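Local coordinates for flavin-dependent monooxygenase, oxygenase subunit HsaA (Rhodococcus sp., PDB 2RFQ), which catalyses the FMNH2-dependent ortho-hydroxylation of the phenolic secosteroid 3-HSA to the catechol 3,4-DHSA during bacterial cholesterol breakdown, at residues T47-L52 and V66-A71; R51-E56 and I89-W94; R15-L20 and V72-S77; T240-I245 and A369-E374. One frame throughout, in Å; residues are numbered along the deposited sequence.

Interaction 1. Residues T47-L52 and V66-A71; sequences TGFFRL and VLFYSA
Phe49 and Phe68 both carry CG anti to the backbone N (chi1 170° and 175°), which sets each CG on the side of the other segment although neither CB points straight across. The ring planes are nearly parallel, 21° apart, but slid so far that they barely overlap: the centroids are 5.5 Å apart and the meeting is mainly between neighbouring ring corners, Phe49 CZ lying 3.6 Å from Phe68 CE1. Ala71 CB sits in the plane of the Phe49 ring, at its edge, 3.8 Å from Phe49 CE1; the small methyl of alanine fits against the ring edge. Leu52 fills the other half of the contact with its two branches. Its CD1 lies 3.8 Å from Ala71 CB, while CD2 meets Leu67 CD2 at 3.7 Å, those two leucine side chains crossing at about a right angle. Leu52 CB borders the edge of the Phe68 ring. Just before this apolar patch, helix 38-47 ends in a Schellman motif at Gly48, whose positive phi suits glycine, and Thr47 OG1 accepts from Phe49 N at 3.0 Å, an ST turn. Helix 65-76, against which the turn lies, is itself covered by helix 11-25, where Leu16 touches Ala71, and by helix 233-266, where Thr240 touches Phe68.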
loop_
_atom_site.group_PDB
_atom_site.type_symbol
_atom_site.label_atom_id
_atom_site.label_comp_id
_atom_site.label_asym_id
_atom_site.label_seq_id
_atom_site.Cartn_x
_atom_site.Cartn_y
_atom_site.Cartn_z
ATOM N N THR A 47 -14.109 22.191 32.577
ATOM C CA THR A 47 -13.147 21.117 32.904
ATOM C C THR A 47 -11.762 21.680 33.228
ATOM O O THR A 47 -10.962 20.995 33.841
ATOM C CB THR A 47 -12.944 20.108 31.766
ATOM O OG1 THR A 47 -12.247 20.734 30.655
ATOM C CG2 THR A 47 -14.285 19.511 31.332
ATOM N N GLY A 48 -11.490 22.904 32.782
ATOM C CA GLY A 48 -10.145 23.479 32.849
ATOM C C GLY A 48 -9.329 23.291 31.580
ATOM O O GLY A 48 -8.184 23.741 31.486
ATOM N N PHE A 49 -9.917 22.625 30.586
ATOM C CA PHE A 49 -9.206 22.300 29.359
ATOM C C PHE A 49 -8.510 23.494 28.697
ATOM O O PHE A 49 -7.348 23.396 28.315
ATOM C CB PHE A 49 -10.138 21.646 28.317
ATOM C CG PHE A 49 -9.468 21.533 26.962
ATOM C CD1 PHE A 49 -8.491 20.545 26.746
ATOM C CD2 PHE A 49 -9.748 22.450 25.949
ATOM C CE1 PHE A 49 -7.796 20.473 25.530
ATOM C CE2 PHE A 49 -9.082 22.376 24.708
ATOM C CZ PHE A 49 -8.086 21.378 24.507
ATOM N N PHE A 50 -9.233 24.596 28.516
ATOM C CA PHE A 50 -8.645 25.736 27.791
ATOM C C PHE A 50 -7.487 26.366 28.574
ATOM O O PHE A 50 -6.610 26.989 27.979
ATOM C CB PHE A 50 -9.701 26.767 27.395
ATOM C CG PHE A 50 -10.694 26.233 26.390
ATOM C CD1 PHE A 50 -10.278 25.903 25.105
ATOM C CD2 PHE A 50 -12.020 26.022 26.756
ATOM C CE1 PHE A 50 -11.179 25.353 24.173
ATOM C CE2 PHE A 50 -12.944 25.472 25.826
ATOM C CZ PHE A 50 -12.513 25.154 24.545
ATOM N N ARG A 51 -7.474 26.148 29.887
ATOM C CA ARG A 51 -6.382 26.665 30.727
ATOM C C ARG A 51 -5.101 25.833 30.644
ATOM O O ARG A 51 -4.072 26.251 31.170
ATOM C CB ARG A 51 -6.828 26.740 32.199
ATOM C CG ARG A 51 -8.011 27.642 32.411
ATOM C CD ARG A 51 -8.189 27.866 33.910
ATOM N NE ARG A 51 -9.139 28.934 34.205
ATOM C CZ ARG A 51 -8.875 30.244 34.149
ATOM N NH1 ARG A 51 -7.670 30.702 33.773
ATOM N NH2 ARG A 51 -9.834 31.107 34.473
ATOM N N LEU A 52 -5.151 24.673 29.989
ATOM C CA LEU A 52 -4.002 23.767 30.007
ATOM C C LEU A 52 -2.675 24.411 29.580
ATOM O O LEU A 52 -1.685 24.255 30.290
ATOM C CB LEU A 52 -4.263 22.499 29.198
ATOM C CG LEU A 52 -5.116 21.457 29.919
ATOM C CD1 LEU A 52 -5.451 20.311 28.945
ATOM C CD2 LEU A 52 -4.422 20.911 31.157
ATOM N N VAL A 66 2.384 17.221 26.475
ATOM C CA VAL A 66 1.795 15.890 26.242
ATOM C C VAL A 66 0.422 15.807 26.924
ATOM O O VAL A 66 -0.493 15.191 26.408
ATOM C CB VAL A 66 2.716 14.730 26.636
ATOM C CG1 VAL A 66 1.982 13.385 26.480
ATOM C CG2 VAL A 66 3.974 14.753 25.746
ATOM N N LEU A 67 0.279 16.430 28.082
ATOM C CA LEU A 67 -1.031 16.447 28.742
ATOM C C LEU A 67 -2.062 17.144 27.844
ATOM O O LEU A 67 -3.173 16.640 27.669
ATOM C CB LEU A 67 -0.931 17.150 30.105
ATOM C CG LEU A 67 -2.283 17.418 30.790
ATOM C CD1 LEU A 67 -3.101 16.183 31.080
ATOM C CD2 LEU A 67 -2.069 18.185 32.090
ATOM N N PHE A 68 -1.675 18.274 27.255
ATOM C CA PHE A 68 -2.578 19.017 26.378
ATOM C C PHE A 68 -2.999 18.147 25.185
ATOM O O PHE A 68 -4.209 18.033 24.887
ATOM C CB PHE A 68 -1.934 20.315 25.875
ATOM C CG PHE A 68 -2.793 21.048 24.885
ATOM C CD1 PHE A 68 -3.890 21.789 25.318
ATOM C CD2 PHE A 68 -2.509 20.985 23.513
ATOM C CE1 PHE A 68 -4.708 22.468 24.402
ATOM C CE2 PHE A 68 -3.345 21.638 22.585
ATOM C CZ PHE A 68 -4.431 22.379 23.033
ATOM N N TYR A 69 -2.028 17.512 24.507
ATOM C CA TYR A 69 -2.393 16.716 23.327
ATOM C C TYR A 69 -3.182 15.457 23.696
ATOM O O TYR A 69 -4.023 15.000 22.913
ATOM C CB TYR A 69 -1.183 16.390 22.448
ATOM C CG TYR A 69 -0.525 17.618 21.881
ATOM C CD1 TYR A 69 -1.230 18.507 21.065
ATOM C CD2 TYR A 69 0.805 17.903 22.187
ATOM C CE1 TYR A 69 -0.619 19.662 20.554
ATOM C CE2 TYR A 69 1.438 19.046 21.675
ATOM C CZ TYR A 69 0.727 19.905 20.855
ATOM O OH TYR A 69 1.375 21.032 20.362
ATOM N N SER A 70 -2.936 14.930 24.897
ATOM C CA SER A 70 -3.688 13.775 25.421
ATOM C C SER A 70 -5.148 14.171 25.633
ATOM O O SER A 70 -6.057 13.389 25.328
ATOM C CB SER A 70 -3.055 13.297 26.729
ATOM O OG SER A 70 -1.760 12.782 26.438
ATOM N N ALA A 71 -5.362 15.393 26.117
ATOM C CA ALA A 71 -6.731 15.920 26.325
ATOM C C ALA A 71 -7.442 16.086 24.987
ATOM O O ALA A 71 -8.610 15.699 24.821
ATOM C CB ALA A 71 -6.679 17.235 27.085
#

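Interaction 2. Residues R51-E56 and I89-W94; sequences RLLQPE and IGVHNW
Leu53 packs against Trp94 and Val91, making the close side of this contact between the turn after helix 38-47 and helix 80-96. CB of Leu53 lies 3.8 Å from Trp94 CB, so the two side chains meet at their roots and cross at a slant; the backbones come close too, with Leu53 O 3.7 Å from Trp94 CA. In Leu53, chi1 of -61° sets CG beside the backbone N, and an extended chi2 (180°) carries CD1 past Trp94 CB toward Val91 CG2, a more distant neighbour at 4.3 Å. A branched aliphatic residue suits this place because it can fill the angle between the helix backbone and the start of the indole side chain.

The other side is looser. Gln54 CB and Asn93 CB are 4.2 Å apart. The amides of these two residues are engaged by other residues: Gln54 NE2 donates to Thr112 O, and Asn93 ND2 to Phe50 O. Nearby, a water bridges the backbones, accepting from Leu53 N at 2.9 Å and donating to Gly90 O at 2.8 Å. Pro55, next along the chain, brings CD to 4.0 Å from Asn93 O.

The chemistry is therefore divided. Carbon contacts supply the direct fit, whereas several polar groups look to neighbouring parts of the chain: Leu53 O accepts from Tyr229 OH, and Trp94 NE1 donates to Val228 O. The water thus satisfies a backbone N-H and a C=O across the gap, while the amide nitrogens of Gln54 and Asn93 find backbone carbonyls outside the two segments.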
loop_
_atom_site.group_PDB
_atom_site.type_symbol
_atom_site.label_atom_id
_atom_site.label_comp_id
_atom_site.label_asym_id
_atom_site.label_seq_id
_atom_site.Cartn_x
_atom_site.Cartn_y
_atom_site.Cartn_z
ATOM N N ARG A 51 -7.474 26.148 29.887
ATOM C CA ARG A 51 -6.382 26.665 30.727
ATOM C C ARG A 51 -5.101 25.833 30.644
ATOM O O ARG A 51 -4.072 26.251 31.170
ATOM C CB ARG A 51 -6.828 26.740 32.199
ATOM C CG ARG A 51 -8.011 27.642 32.411
ATOM C CD ARG A 51 -8.189 27.866 33.910
ATOM N NE ARG A 51 -9.139 28.934 34.205
ATOM C CZ ARG A 51 -8.875 30.244 34.149
ATOM N NH1 ARG A 51 -7.670 30.702 33.773
ATOM N NH2 ARG A 51 -9.834 31.107 34.473
ATOM N N LEU A 52 -5.151 24.673 29.989
ATOM C CA LEU A 52 -4.002 23.767 30.007
ATOM C C LEU A 52 -2.675 24.411 29.580
ATOM O O LEU A 52 -1.685 24.255 30.290
ATOM C CB LEU A 52 -4.263 22.499 29.198
ATOM C CG LEU A 52 -5.116 21.457 29.919
ATOM C CD1 LEU A 52 -5.451 20.311 28.945
ATOM C CD2 LEU A 52 -4.422 20.911 31.157
ATOM N N LEU A 53 -2.655 25.108 28.439
ATOM C CA LEU A 53 -1.413 25.773 27.994
ATOM C C LEU A 53 -1.382 27.280 28.317
ATOM O O LEU A 53 -0.499 28.011 27.834
ATOM C CB LEU A 53 -1.148 25.535 26.503
ATOM C CG LEU A 53 -0.965 24.057 26.117
ATOM C CD1 LEU A 53 -0.720 23.971 24.627
ATOM C CD2 LEU A 53 0.192 23.390 26.859
ATOM N N GLN A 54 -2.368 27.738 29.089
ATOM C CA GLN A 54 -2.416 29.139 29.524
ATOM C C GLN A 54 -1.401 29.388 30.658
ATOM O O GLN A 54 -1.173 28.497 31.471
ATOM C CB GLN A 54 -3.832 29.477 29.980
ATOM C CG GLN A 54 -4.038 30.925 30.378
ATOM C CD GLN A 54 -5.475 31.189 30.787
ATOM O OE1 GLN A 54 -6.084 30.370 31.473
ATOM N NE2 GLN A 54 -6.019 32.335 30.384
ATOM N N PRO A 55 -0.740 30.561 30.658
ATOM C CA PRO A 55 0.263 30.856 31.715
ATOM C C PRO A 55 -0.290 30.860 33.136
ATOM O O PRO A 55 -1.471 31.184 33.364
ATOM C CB PRO A 55 0.818 32.237 31.310
ATOM C CG PRO A 55 0.630 32.259 29.787
ATOM C CD PRO A 55 -0.739 31.607 29.608
ATOM N N GLU A 56 0.565 30.466 34.077
ATOM C CA GLU A 56 0.192 30.494 35.483
ATOM C C GLU A 56 -0.307 31.884 35.927
ATOM O O GLU A 56 -1.216 31.985 36.758
ATOM C CB GLU A 56 1.374 30.034 36.327
ATOM C CG GLU A 56 1.075 29.936 37.822
ATOM C CD GLU A 56 1.273 31.245 38.551
ATOM O OE1 GLU A 56 1.978 32.134 38.025
ATOM O OE2 GLU A 56 0.729 31.375 39.673
ATOM N N ILE A 89 -8.269 26.167 19.372
ATOM C CA ILE A 89 -8.537 27.254 20.318
ATOM C C ILE A 89 -7.651 27.112 21.569
ATOM O O ILE A 89 -7.139 28.098 22.082
ATOM C CB ILE A 89 -10.044 27.374 20.668
ATOM C CG1 ILE A 89 -10.862 27.653 19.392
ATOM C CG2 ILE A 89 -10.269 28.477 21.687
ATOM C CD1 ILE A 89 -12.251 28.211 19.632
ATOM N N GLY A 90 -7.443 25.879 22.022
ATOM C CA GLY A 90 -6.603 25.650 23.189
ATOM C C GLY A 90 -5.164 26.095 22.940
ATOM O O GLY A 90 -4.521 26.663 23.821
ATOM N N VAL A 91 -4.648 25.831 21.738
ATOM C CA VAL A 91 -3.250 26.167 21.459
ATOM C C VAL A 91 -3.045 27.681 21.349
ATOM O O VAL A 91 -1.937 28.182 21.541
ATOM C CB VAL A 91 -2.692 25.411 20.233
ATOM C CG1 VAL A 91 -2.870 26.230 18.947
ATOM C CG2 VAL A 91 -1.203 25.093 20.463
ATOM N N HIS A 92 -4.118 28.424 21.051
ATOM C CA HIS A 92 -3.985 29.879 20.976
ATOM C C HIS A 92 -3.620 30.479 22.321
ATOM O O HIS A 92 -3.061 31.561 22.370
ATOM C CB HIS A 92 -5.250 30.516 20.426
ATOM C CG HIS A 92 -5.588 30.031 19.062
ATOM N ND1 HIS A 92 -6.887 29.928 18.611
ATOM C CD2 HIS A 92 -4.801 29.544 18.072
ATOM C CE1 HIS A 92 -6.881 29.438 17.384
ATOM N NE2 HIS A 92 -5.631 29.193 17.038
ATOM N N ASN A 93 -3.931 29.774 23.405
ATOM C CA ASN A 93 -3.576 30.263 24.756
ATOM C C ASN A 93 -2.086 30.111 25.027
ATOM O O ASN A 93 -1.504 30.873 25.801
ATOM C CB ASN A 93 -4.454 29.603 25.829
ATOM C CG ASN A 93 -5.911 30.076 25.745
ATOM O OD1 ASN A 93 -6.225 31.010 24.998
ATOM N ND2 ASN A 93 -6.806 29.414 26.475
ATOM N N TRP A 94 -1.486 29.143 24.350
ATOM C CA TRP A 94 -0.040 28.994 24.304
ATOM C C TRP A 94 0.557 30.136 23.454
ATOM O O TRP A 94 1.514 30.803 23.854
ATOM C CB TRP A 94 0.322 27.613 23.706
ATOM C CG TRP A 94 1.810 27.341 23.570
ATOM C CD1 TRP A 94 2.613 26.682 24.470
ATOM C CD2 TRP A 94 2.660 27.715 22.470
ATOM N NE1 TRP A 94 3.924 26.647 24.007
ATOM C CE2 TRP A 94 3.970 27.256 22.778
ATOM C CE3 TRP A 94 2.441 28.376 21.253
ATOM C CZ2 TRP A 94 5.048 27.445 21.925
ATOM C CZ3 TRP A 94 3.554 28.580 20.390
ATOM C CH2 TRP A 94 4.822 28.117 20.744
HETATM O O HOH W 1 -4.655 25.746 26.420
#

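Interaction 3. Residues R15-L20 and V72-S77; sequences RLDALL and VRKIAS
Lys74 and Asp17 supply the ionic part of the contact. Lys74 NZ donates to Asp17 OD1 at 2.7 Å, meeting the carboxylate on its syn side but 34° out of its plane. The lysine chain leaves its helix extended, then bends at chi3 and again at chi4 (-70°), which turns NZ to the acid; the two side chains cross at about a right angle. Asp8 makes a second salt bridge to the same NZ, and because Asp17 OD2 and Asp8 OD2 lie close, the ammonium probably offsets the repulsion between the acids.

The segments belong to helices 11-25 and 65-76 of the all-helical N-terminal domain of the acyl-CoA dehydrogenase fold. The axes of the two short segments run almost parallel, 10° apart, with a closest approach of 10.1 Å, a spacing that medium-sized side chains can fill.

The apolar contacts use the methylenes of the same lysine. Leu20 CD1 comes to 3.6 Å from Lys74 CG, and Leu16 CB to 3.7 Å from Lys74 CD, so the long chain packs against the leucines with its methylenes and carries its charge to the acid at its end. Deeper in, Leu16 CD2 meets Ile75 CG1 at 4.0 Å.

A local side-chain bond lies within 72-77: Ser77 OG donates to Lys74 O at 2.6 Å, near the end of helix 65-76. Beyond the pair, Leu16 also touches Leu44 of helix 38-47, and Ile75 touches Thr82 of helix 80-96.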
loop_
_atom_site.group_PDB
_atom_site.type_symbol
_atom_site.label_atom_id
_atom_site.label_comp_id
_atom_site.label_asym_id
_atom_site.label_seq_id
_atom_site.Cartn_x
_atom_site.Cartn_y
_atom_site.Cartn_z
ATOM N N ARG A 15 -12.261 15.171 34.468
ATOM C CA ARG A 15 -13.452 15.944 34.139
ATOM C C ARG A 15 -13.843 15.759 32.664
ATOM O O ARG A 15 -15.037 15.674 32.340
ATOM C CB ARG A 15 -13.246 17.411 34.448
ATOM C CG ARG A 15 -13.109 17.701 35.946
ATOM C CD ARG A 15 -12.639 19.145 36.102
ATOM N NE ARG A 15 -12.221 19.456 37.467
ATOM C CZ ARG A 15 -11.303 20.373 37.777
ATOM N NH1 ARG A 15 -10.695 21.088 36.825
ATOM N NH2 ARG A 15 -10.991 20.587 39.048
ATOM N N LEU A 16 -12.843 15.665 31.780
ATOM C CA LEU A 16 -13.141 15.411 30.361
ATOM C C LEU A 16 -13.798 14.044 30.159
ATOM O O LEU A 16 -14.758 13.914 29.399
ATOM C CB LEU A 16 -11.894 15.559 29.484
ATOM C CG LEU A 16 -11.449 17.003 29.268
ATOM C CD1 LEU A 16 -10.019 17.021 28.669
ATOM C CD2 LEU A 16 -12.478 17.800 28.408
ATOM N N ASP A 17 -13.296 13.025 30.855
ATOM C CA ASP A 17 -13.906 11.700 30.804
ATOM C C ASP A 17 -15.403 11.727 31.100
ATOM O O ASP A 17 -16.187 11.074 30.406
ATOM C CB ASP A 17 -13.230 10.773 31.807
ATOM C CG ASP A 17 -12.011 10.106 31.250
ATOM O OD1 ASP A 17 -11.909 9.981 30.003
ATOM O OD2 ASP A 17 -11.162 9.681 32.075
ATOM N N ALA A 18 -15.785 12.454 32.145
ATOM C CA ALA A 18 -17.178 12.585 32.553
ATOM C C ALA A 18 -18.026 13.245 31.461
ATOM O O ALA A 18 -19.228 13.032 31.394
ATOM C CB ALA A 18 -17.262 13.387 33.840
ATOM N N LEU A 19 -17.388 14.043 30.605
ATOM C CA LEU A 19 -18.101 14.823 29.597
ATOM C C LEU A 19 -18.277 14.084 28.273
ATOM O O LEU A 19 -19.161 14.425 27.468
ATOM C CB LEU A 19 -17.329 16.146 29.353
ATOM C CG LEU A 19 -17.917 17.170 28.379
ATOM C CD1 LEU A 19 -19.337 17.592 28.817
ATOM C CD2 LEU A 19 -17.009 18.408 28.260
ATOM N N LEU A 20 -17.429 13.090 28.019
ATOM C CA LEU A 20 -17.429 12.420 26.695
ATOM C C LEU A 20 -18.801 11.922 26.208
ATOM O O LEU A 20 -19.157 12.168 25.043
ATOM C CB LEU A 20 -16.392 11.288 26.625
ATOM C CG LEU A 20 -14.935 11.680 26.816
ATOM C CD1 LEU A 20 -13.994 10.544 26.390
ATOM C CD2 LEU A 20 -14.563 12.990 26.080
ATOM N N VAL A 72 -6.708 16.629 24.014
ATOM C CA VAL A 72 -7.219 16.766 22.650
ATOM C C VAL A 72 -7.628 15.424 22.056
ATOM O O VAL A 72 -8.738 15.288 21.510
ATOM C CB VAL A 72 -6.187 17.454 21.753
ATOM C CG1 VAL A 72 -6.609 17.367 20.266
ATOM C CG2 VAL A 72 -6.129 18.928 22.157
ATOM N N ARG A 73 -6.726 14.457 22.173
ATOM C CA ARG A 73 -6.985 13.104 21.684
ATOM C C ARG A 73 -8.291 12.570 22.258
ATOM O O ARG A 73 -9.131 12.028 21.524
ATOM C CB ARG A 73 -5.844 12.161 22.043
ATOM C CG ARG A 73 -6.022 10.792 21.445
ATOM C CD ARG A 73 -4.913 9.895 21.889
ATOM N NE ARG A 73 -5.163 9.412 23.240
ATOM C CZ ARG A 73 -4.556 8.347 23.780
ATOM N NH1 ARG A 73 -3.650 7.636 23.091
ATOM N NH2 ARG A 73 -4.848 7.988 25.024
ATOM N N LYS A 74 -8.469 12.734 23.572
ATOM C CA LYS A 74 -9.693 12.271 24.244
ATOM C C LYS A 74 -10.948 12.962 23.686
ATOM O O LYS A 74 -11.922 12.296 23.332
ATOM C CB LYS A 74 -9.568 12.530 25.753
ATOM C CG LYS A 74 -10.712 12.016 26.567
ATOM C CD LYS A 74 -10.589 12.398 28.053
ATOM C CE LYS A 74 -9.379 11.770 28.701
ATOM N NZ LYS A 74 -9.499 10.286 28.867
ATOM N N ILE A 75 -10.933 14.297 23.642
ATOM C CA ILE A 75 -12.113 15.027 23.134
ATOM C C ILE A 75 -12.466 14.597 21.717
ATOM O O ILE A 75 -13.641 14.304 21.406
ATOM C CB ILE A 75 -11.902 16.547 23.183
ATOM C CG1 ILE A 75 -11.639 16.997 24.628
ATOM C CG2 ILE A 75 -13.117 17.288 22.585
ATOM C CD1 ILE A 75 -11.019 18.409 24.675
ATOM N N ALA A 76 -11.452 14.553 20.859
ATOM C CA ALA A 76 -11.665 14.210 19.442
ATOM C C ALA A 76 -12.184 12.789 19.246
ATOM O O ALA A 76 -12.797 12.501 18.215
ATOM C CB ALA A 76 -10.363 14.410 18.664
ATOM N N SER A 77 -11.902 11.882 20.191
ATOM C CA SER A 77 -12.407 10.511 20.113
ATOM C C SER A 77 -13.933 10.423 20.312
ATOM O O SER A 77 -14.539 9.379 20.018
ATOM C CB SER A 77 -11.682 9.612 21.112
ATOM O OG SER A 77 -12.113 9.837 22.447
#

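Interaction 4. Residues T240-I245 and A369-E374; sequences TISAPI and AANDPE
The long helix 233-266 of the C-terminal domain meets, through Ile241 and Ile245, the short 3-10 turn of Ala370 and Asn371 that leads into helix 373-384. The two branches of Ile241 meet these two successive residues. CG1 faces Ala370 CB at 4.3 Å; chi1 of -61° sets CG1 beside the backbone N and leaves CG2 anti to it, where CG2 lies against the Asn371 amide, 3.6 Å from Asn371 CG. Ile245 CD1 and the end of Asn371 approach tip to tip. The amide of Asn371 is probably turned over in the model, so its position is more secure than the identity of its O and N. Ser242 borders the same amide, and its OG is hydrogen-bonded to Thr330 OG1 and Gln326 NE2 of helix 316-344. Small Ala370 lets the turn come near the helix, and its O accepts from Gln326 NE2 and Arg323 NH1. Asp372 then occupies the N-cap position, OD2 accepting from Arg375 N.

Ala369 and the adjoining His368 are FMN-binding residues by similarity, and Ile241 also touches Trp84, another of that set. The contact thus joins a long helix of the acyl-CoA dehydrogenase C-terminal domain to the turn that precedes helix 373-384, beside the probable flavin site.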
loop_
_atom_site.group_PDB
_atom_site.type_symbol
_atom_site.label_atom_id
_atom_site.label_comp_id
_atom_site.label_asym_id
_atom_site.label_seq_id
_atom_site.Cartn_x
_atom_site.Cartn_y
_atom_site.Cartn_z
ATOM N N THR A 240 -0.940 20.111 16.995
ATOM C CA THR A 240 -2.340 20.506 17.312
ATOM C C THR A 240 -3.340 20.128 16.201
ATOM O O THR A 240 -4.524 19.918 16.457
ATOM C CB THR A 240 -2.454 21.971 17.778
ATOM O OG1 THR A 240 -2.942 21.985 19.141
ATOM C CG2 THR A 240 -3.436 22.760 16.941
ATOM N N ILE A 241 -2.829 19.996 14.977
ATOM C CA ILE A 241 -3.596 19.577 13.826
ATOM C C ILE A 241 -3.659 18.051 13.698
ATOM O O ILE A 241 -4.697 17.501 13.307
ATOM C CB ILE A 241 -2.983 20.242 12.536
ATOM C CG1 ILE A 241 -3.061 21.765 12.650
ATOM C CG2 ILE A 241 -3.556 19.623 11.234
ATOM C CD1 ILE A 241 -4.484 22.313 12.982
ATOM N N SER A 242 -2.574 17.360 14.016
ATOM C CA SER A 242 -2.597 15.894 13.916
ATOM C C SER A 242 -3.289 15.233 15.111
ATOM O O SER A 242 -3.973 14.221 14.950
ATOM C CB SER A 242 -1.173 15.308 13.767
ATOM O OG SER A 242 -0.592 15.748 12.549
ATOM N N ALA A 243 -3.077 15.775 16.313
ATOM C CA ALA A 243 -3.627 15.124 17.529
ATOM C C ALA A 243 -5.137 14.846 17.457
ATOM O O ALA A 243 -5.567 13.736 17.802
ATOM C CB ALA A 243 -3.258 15.925 18.793
ATOM N N PRO A 244 -5.954 15.819 17.005
ATOM C CA PRO A 244 -7.400 15.523 16.916
ATOM C C PRO A 244 -7.710 14.450 15.868
ATOM O O PRO A 244 -8.608 13.665 16.061
ATOM C CB PRO A 244 -8.046 16.879 16.584
ATOM C CG PRO A 244 -6.930 17.742 16.046
ATOM C CD PRO A 244 -5.638 17.209 16.601
ATOM N N ILE A 245 -6.931 14.394 14.788
ATOM C CA ILE A 245 -7.172 13.361 13.775
ATOM C C ILE A 245 -6.832 11.985 14.338
ATOM O O ILE A 245 -7.586 11.021 14.143
ATOM C CB ILE A 245 -6.449 13.674 12.476
ATOM C CG1 ILE A 245 -6.958 15.021 11.928
ATOM C CG2 ILE A 245 -6.669 12.553 11.469
ATOM C CD1 ILE A 245 -6.124 15.571 10.721
ATOM N N ALA A 369 -2.723 22.688 5.776
ATOM C CA ALA A 369 -1.354 22.828 5.268
ATOM C C ALA A 369 -0.360 22.036 6.090
ATOM O O ALA A 369 0.618 21.507 5.537
ATOM C CB ALA A 369 -0.927 24.285 5.248
ATOM N N ALA A 370 -0.584 21.992 7.411
ATOM C CA ALA A 370 0.364 21.332 8.318
ATOM C C ALA A 370 0.336 19.793 8.212
ATOM O O ALA A 370 1.204 19.110 8.785
ATOM C CB ALA A 370 0.123 21.790 9.775
ATOM N N ASN A 371 -0.659 19.251 7.494
ATOM C CA ASN A 371 -0.724 17.812 7.232
ATOM C C ASN A 371 -0.124 17.386 5.894
ATOM O O ASN A 371 -0.010 16.180 5.633
ATOM C CB ASN A 371 -2.167 17.293 7.283
ATOM C CG ASN A 371 -2.711 17.162 8.688
ATOM O OD1 ASN A 371 -3.930 17.379 8.926
ATOM N ND2 ASN A 371 -1.867 16.797 9.607
ATOM N N ASP A 372 0.242 18.342 5.040
ATOM C CA ASP A 372 0.801 17.963 3.748
ATOM C C ASP A 372 2.050 17.109 3.990
ATOM O O ASP A 372 3.019 17.603 4.583
ATOM C CB ASP A 372 1.171 19.165 2.907
ATOM C CG ASP A 372 1.630 18.744 1.531
ATOM O OD1 ASP A 372 0.795 18.688 0.603
ATOM O OD2 ASP A 372 2.786 18.330 1.418
ATOM N N PRO A 373 2.013 15.820 3.580
ATOM C CA PRO A 373 3.103 14.955 4.059
ATOM C C PRO A 373 4.395 15.135 3.292
ATOM O O PRO A 373 5.486 15.145 3.904
ATOM C CB PRO A 373 2.538 13.538 3.902
ATOM C CG PRO A 373 1.535 13.668 2.743
ATOM C CD PRO A 373 0.978 15.070 2.827
ATOM N N GLU A 374 4.310 15.311 1.964
ATOM C CA GLU A 374 5.546 15.477 1.185
ATOM C C GLU A 374 6.344 16.714 1.589
ATOM O O GLU A 374 7.569 16.707 1.559
ATOM C CB GLU A 374 5.266 15.468 -0.310
ATOM C CG GLU A 374 4.809 14.109 -0.769
ATOM C CD GLU A 374 3.294 13.961 -0.813
ATOM O OE1 GLU A 374 2.530 14.863 -0.362
ATOM O OE2 GLU A 374 2.881 12.892 -1.316
#

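Overall arrangement
Interactions 1, 2 and 3 join parts of the N-terminal helical domain, whereas interaction 4 lies in the C-terminal one. Interactions 1 and 2 share Arg51 and Leu52, their centres 8 Å apart, and Phe68 CG meets Leu53 CD1 at 3.6 Å. Interactions 1 and 3 share helix 65-76, with centres 10 Å apart. Interaction 4 is 19 to 20 Å from the other three, centre to centre, yet helix 233-266 touches them all: Thr240 OG1 lies 3.5 Å from Phe68 CE2 and 3.6 Å from Val91 CB, and Val72 CG1 3.7 Å from Pro244 N. Around the FMN site inferred by similarity, the Ile241 side chain is about 4 Å from that of Trp84, and the side chain of Val91 about 5 Å from that of Tyr120.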